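Local coordinates for SAM-dependent methyltransferase (Geobacter sulfurreducens, PDB 5BP7), which binds S-adenosyl-L-homocysteine and is probably an S-adenosylmethionine-dependent methyltransferase, at residues Gly157-Pro171 / Arg258-Pro270. Numbering follows the deposited sequence.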
# COMPACT_ATOMS: atom_id res chain seq x y z
N GLY A 157 -6.70 -17.74 -9.41
CA GLY A 157 -5.81 -16.72 -8.89
C GLY A 157 -6.12 -16.24 -7.48
O GLY A 157 -7.09 -16.67 -6.84
N ILE A 158 -5.29 -15.31 -7.03
CA ILE A 158 -5.38 -14.75 -5.68
C ILE A 158 -5.58 -13.24 -5.75
O ILE A 158 -4.95 -12.56 -6.57
CB ILE A 158 -4.11 -15.06 -4.87
CG1 ILE A 158 -4.02 -16.56 -4.58
CG2 ILE A 158 -4.10 -14.32 -3.54
CD1 ILE A 158 -2.63 -17.03 -4.20
N ILE A 159 -6.46 -12.72 -4.89
CA ILE A 159 -6.61 -11.28 -4.68
C ILE A 159 -5.85 -10.87 -3.43
O ILE A 159 -5.96 -11.53 -2.40
CB ILE A 159 -8.10 -10.86 -4.59
CG1 ILE A 159 -8.75 -11.03 -5.97
CG2 ILE A 159 -8.25 -9.41 -4.13
CD1 ILE A 159 -10.26 -10.91 -6.00
N LEU A 160 -5.08 -9.78 -3.53
CA LEU A 160 -4.41 -9.18 -2.39
C LEU A 160 -5.01 -7.84 -2.06
O LEU A 160 -5.13 -6.97 -2.92
CB LEU A 160 -2.93 -8.94 -2.64
CG LEU A 160 -1.99 -10.11 -2.80
CD1 LEU A 160 -0.56 -9.55 -2.97
CD2 LEU A 160 -2.10 -11.06 -1.63
N ILE A 161 -5.41 -7.70 -0.80
CA ILE A 161 -5.96 -6.45 -0.26
C ILE A 161 -5.11 -6.03 0.94
O ILE A 161 -4.97 -6.78 1.92
CB ILE A 161 -7.42 -6.62 0.19
CG1 ILE A 161 -8.34 -6.84 -1.02
CG2 ILE A 161 -7.90 -5.42 0.98
CD1 ILE A 161 -8.55 -5.63 -1.93
N GLY A 162 -4.59 -4.81 0.88
CA GLY A 162 -3.87 -4.19 1.99
C GLY A 162 -4.73 -3.11 2.59
O GLY A 162 -5.20 -2.23 1.86
N GLU A 163 -4.98 -3.20 3.90
CA GLU A 163 -6.04 -2.41 4.53
C GLU A 163 -5.75 -2.24 6.00
O GLU A 163 -5.27 -3.17 6.64
CB GLU A 163 -7.41 -3.11 4.35
CG GLU A 163 -8.64 -2.44 4.96
CD GLU A 163 -9.14 -1.19 4.23
OE1 GLU A 163 -8.59 -0.82 3.16
OE2 GLU A 163 -10.09 -0.55 4.75
N PRO A 164 -6.09 -1.06 6.55
CA PRO A 164 -5.99 -0.93 7.98
C PRO A 164 -7.10 -1.66 8.74
O PRO A 164 -8.15 -1.95 8.18
CB PRO A 164 -6.08 0.59 8.21
CG PRO A 164 -6.06 1.25 6.89
CD PRO A 164 -6.54 0.20 5.93
N TYR A 165 -6.87 -1.92 10.01
CA TYR A 165 -7.92 -2.43 10.91
C TYR A 165 -7.66 -1.86 12.29
O TYR A 165 -6.54 -1.39 12.55
CB TYR A 165 -7.93 -3.96 10.91
CG TYR A 165 -6.70 -4.58 11.47
CD1 TYR A 165 -5.59 -4.83 10.65
CD2 TYR A 165 -6.62 -4.93 12.79
CE1 TYR A 165 -4.44 -5.40 11.15
CE2 TYR A 165 -5.46 -5.48 13.31
CZ TYR A 165 -4.39 -5.73 12.48
OH TYR A 165 -3.27 -6.31 12.99
N TRP A 166 -8.69 -1.87 13.15
CA TRP A 166 -8.53 -1.42 14.53
C TRP A 166 -7.81 -2.50 15.32
O TRP A 166 -8.31 -3.59 15.54
CB TRP A 166 -9.86 -1.04 15.22
CG TRP A 166 -10.56 0.15 14.62
CD1 TRP A 166 -11.80 0.17 14.08
CD2 TRP A 166 -10.04 1.50 14.47
NE1 TRP A 166 -12.10 1.42 13.58
CE2 TRP A 166 -11.04 2.26 13.81
CE3 TRP A 166 -8.84 2.13 14.81
CZ2 TRP A 166 -10.87 3.61 13.48
CZ3 TRP A 166 -8.67 3.47 14.50
CH2 TRP A 166 -9.69 4.20 13.84
N ARG A 167 -6.61 -2.16 15.73
CA ARG A 167 -5.81 -2.96 16.64
C ARG A 167 -6.45 -2.95 18.04
O ARG A 167 -6.50 -3.96 18.72
CB ARG A 167 -4.43 -2.31 16.69
CG ARG A 167 -3.36 -3.14 17.32
CD ARG A 167 -2.05 -2.40 17.26
NE ARG A 167 -1.12 -3.11 18.11
CZ ARG A 167 -0.89 -2.86 19.40
NH1 ARG A 167 -1.49 -1.86 20.05
NH2 ARG A 167 -0.01 -3.61 20.03
N GLN A 168 -6.96 -1.79 18.42
CA GLN A 168 -7.81 -1.60 19.60
C GLN A 168 -8.95 -0.69 19.23
O GLN A 168 -8.80 0.17 18.36
CB GLN A 168 -7.05 -0.89 20.71
CG GLN A 168 -5.80 -1.58 21.21
CD GLN A 168 -4.93 -0.67 22.10
OE1 GLN A 168 -5.32 0.46 22.48
NE2 GLN A 168 -3.76 -1.18 22.48
N VAL A 169 -10.05 -0.82 19.95
CA VAL A 169 -11.25 -0.05 19.64
C VAL A 169 -10.99 1.40 20.04
O VAL A 169 -10.65 1.64 21.19
CB VAL A 169 -12.50 -0.54 20.42
CG1 VAL A 169 -13.77 0.06 19.83
CG2 VAL A 169 -12.61 -2.07 20.42
N PRO A 170 -11.11 2.36 19.10
CA PRO A 170 -10.93 3.74 19.54
C PRO A 170 -12.16 4.19 20.32
O PRO A 170 -13.28 4.01 19.85
CB PRO A 170 -10.75 4.54 18.24
CG PRO A 170 -11.41 3.73 17.19
CD PRO A 170 -11.41 2.28 17.66
N PRO A 171 -11.96 4.76 21.50
CA PRO A 171 -13.11 5.07 22.33
C PRO A 171 -13.96 6.25 21.83
O PRO A 171 -15.13 6.34 22.17
CB PRO A 171 -12.46 5.39 23.69
CG PRO A 171 -11.09 5.88 23.36
CD PRO A 171 -10.68 5.13 22.14
N ARG A 258 0.03 4.41 16.44
CA ARG A 258 0.86 3.30 16.88
C ARG A 258 0.11 2.35 17.80
O ARG A 258 0.29 1.12 17.70
CB ARG A 258 2.14 3.80 17.55
CG ARG A 258 3.24 2.76 17.63
CD ARG A 258 4.56 3.37 18.13
NE ARG A 258 5.67 2.47 17.86
CZ ARG A 258 6.00 1.40 18.60
NH1 ARG A 258 5.33 1.10 19.70
NH2 ARG A 258 7.02 0.63 18.22
N GLU A 259 -0.71 2.90 18.69
CA GLU A 259 -1.48 2.10 19.64
C GLU A 259 -2.79 1.52 19.10
O GLU A 259 -3.16 0.41 19.45
CB GLU A 259 -1.75 2.91 20.90
CG GLU A 259 -0.49 3.08 21.75
CD GLU A 259 0.00 1.76 22.33
OE1 GLU A 259 -0.68 1.27 23.27
OE2 GLU A 259 1.01 1.16 21.82
N TYR A 260 -3.49 2.25 18.23
CA TYR A 260 -4.87 1.91 17.85
C TYR A 260 -5.02 1.26 16.49
O TYR A 260 -5.94 0.48 16.29
CB TYR A 260 -5.78 3.15 17.94
CG TYR A 260 -6.10 3.54 19.36
CD1 TYR A 260 -7.15 2.91 20.05
CD2 TYR A 260 -5.36 4.51 20.03
CE1 TYR A 260 -7.45 3.25 21.37
CE2 TYR A 260 -5.65 4.85 21.35
CZ TYR A 260 -6.70 4.22 22.01
OH TYR A 260 -7.00 4.54 23.32
N LEU A 261 -4.14 1.61 15.55
CA LEU A 261 -4.31 1.23 14.16
C LEU A 261 -3.41 0.08 13.74
O LEU A 261 -2.18 0.16 13.81
CB LEU A 261 -4.10 2.46 13.26
CG LEU A 261 -4.73 2.41 11.86
CD1 LEU A 261 -6.21 2.12 11.86
CD2 LEU A 261 -4.46 3.74 11.13
N GLY A 262 -4.04 -1.01 13.33
CA GLY A 262 -3.35 -2.12 12.68
C GLY A 262 -3.33 -1.95 11.16
O GLY A 262 -4.01 -1.08 10.60
N TRP A 263 -2.54 -2.79 10.49
CA TRP A 263 -2.55 -2.84 9.03
C TRP A 263 -2.13 -4.22 8.57
O TRP A 263 -1.28 -4.87 9.19
CB TRP A 263 -1.61 -1.78 8.46
CG TRP A 263 -1.77 -1.52 6.99
CD1 TRP A 263 -2.58 -0.59 6.42
CD2 TRP A 263 -1.09 -2.17 5.93
NE1 TRP A 263 -2.45 -0.62 5.06
CE2 TRP A 263 -1.53 -1.58 4.73
CE3 TRP A 263 -0.14 -3.18 5.88
CZ2 TRP A 263 -1.07 -1.97 3.48
CZ3 TRP A 263 0.32 -3.58 4.62
CH2 TRP A 263 -0.14 -2.97 3.45
N GLY A 264 -2.71 -4.68 7.47
CA GLY A 264 -2.31 -5.97 6.92
C GLY A 264 -2.60 -6.16 5.46
O GLY A 264 -3.38 -5.42 4.86
N VAL A 265 -1.97 -7.19 4.92
CA VAL A 265 -2.24 -7.67 3.57
C VAL A 265 -2.91 -9.04 3.70
O VAL A 265 -2.40 -9.95 4.35
CB VAL A 265 -0.98 -7.76 2.70
CG1 VAL A 265 -1.34 -8.02 1.25
CG2 VAL A 265 -0.20 -6.46 2.76
N PHE A 266 -4.03 -9.18 3.02
CA PHE A 266 -4.91 -10.33 3.11
C PHE A 266 -5.03 -10.96 1.73
O PHE A 266 -5.33 -10.28 0.75
CB PHE A 266 -6.30 -9.90 3.61
CG PHE A 266 -6.25 -9.22 4.94
CD1 PHE A 266 -6.25 -9.97 6.10
CD2 PHE A 266 -6.11 -7.84 5.02
CE1 PHE A 266 -6.15 -9.35 7.33
CE2 PHE A 266 -6.01 -7.22 6.24
CZ PHE A 266 -6.02 -7.97 7.41
N ALA A 267 -4.74 -12.26 1.66
CA ALA A 267 -4.82 -13.01 0.42
C ALA A 267 -6.18 -13.74 0.36
O ALA A 267 -6.54 -14.47 1.27
CB ALA A 267 -3.67 -13.99 0.30
N LEU A 268 -6.90 -13.51 -0.73
CA LEU A 268 -8.29 -13.95 -0.89
C LEU A 268 -8.47 -14.75 -2.17
O LEU A 268 -7.84 -14.44 -3.19
CB LEU A 268 -9.22 -12.74 -0.96
CG LEU A 268 -9.13 -11.69 0.16
CD1 LEU A 268 -10.11 -10.57 -0.13
CD2 LEU A 268 -9.42 -12.30 1.51
N MSE A 269 -9.32 -15.77 -2.10
CA MSE A 269 -9.72 -16.52 -3.31
C MSE A 269 -11.23 -16.68 -3.30
O MSE A 269 -11.80 -17.10 -2.28
CB MSE A 269 -9.03 -17.88 -3.36
CG MSE A 269 -7.52 -17.75 -3.55
SE MSE A 269 -6.66 -19.52 -3.54
CE MSE A 269 -7.49 -20.31 -5.12
N PRO A 270 -11.91 -16.36 -4.39
CA PRO A 270 -13.37 -16.49 -4.41
C PRO A 270 -13.84 -17.91 -4.13
O PRO A 270 -13.20 -18.86 -4.60
CB PRO A 270 -13.76 -16.05 -5.82
CG PRO A 270 -12.55 -16.24 -6.64
CD PRO A 270 -11.39 -16.01 -5.72
O HOH W 1 -1.26 -4.61 12.59
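Tyr-165 lays its ring over the backbone of Gly-262, whose CA stands 3.8 Å from the ring centroid in a CH-pi contact. A chi1 of 65°, with CG between the backbone N and carbonyl carbon, turns the ring across to the neighbouring strand, where a water joins Tyr-165 OH to Trp-263 N. Eight backbone hydrogen bonds zip strands 157-166 and 261-270 together; the one from Tyr-165 N meets Gly-262 O from above the carbonyl plane. Packing is tight on both faces of the sheet. On one, a face of the Trp-263 indole lies over the backbone of Glu-163, its CZ2 is 3.9 Å from Gly-162 CA, and the ring touches Asn-41 of the S-adenosyl-L-homocysteine site. On the other, Ile-161 and Leu-268 pack against Ile-146 of helix 142-150, while Phe-266 meets helix 190-199. Just past Tyr-165, where helix 239-260 ends, the contact is looser and more exposed: Tyr-260 O accepts from Arg-167 N (2.8 Å) and Gln-168 N (3.3 Å), and the extended Arg-167 side chain brings NH1 to Glu-259 O (2.9 Å), which lies in the guanidinium plane. Strand 261-270, inserted antiparallel between 157-166 and 202-209, gives the 3-2-1-4-5-7-6 order of the class I, Rossmann-like methyltransferase fold.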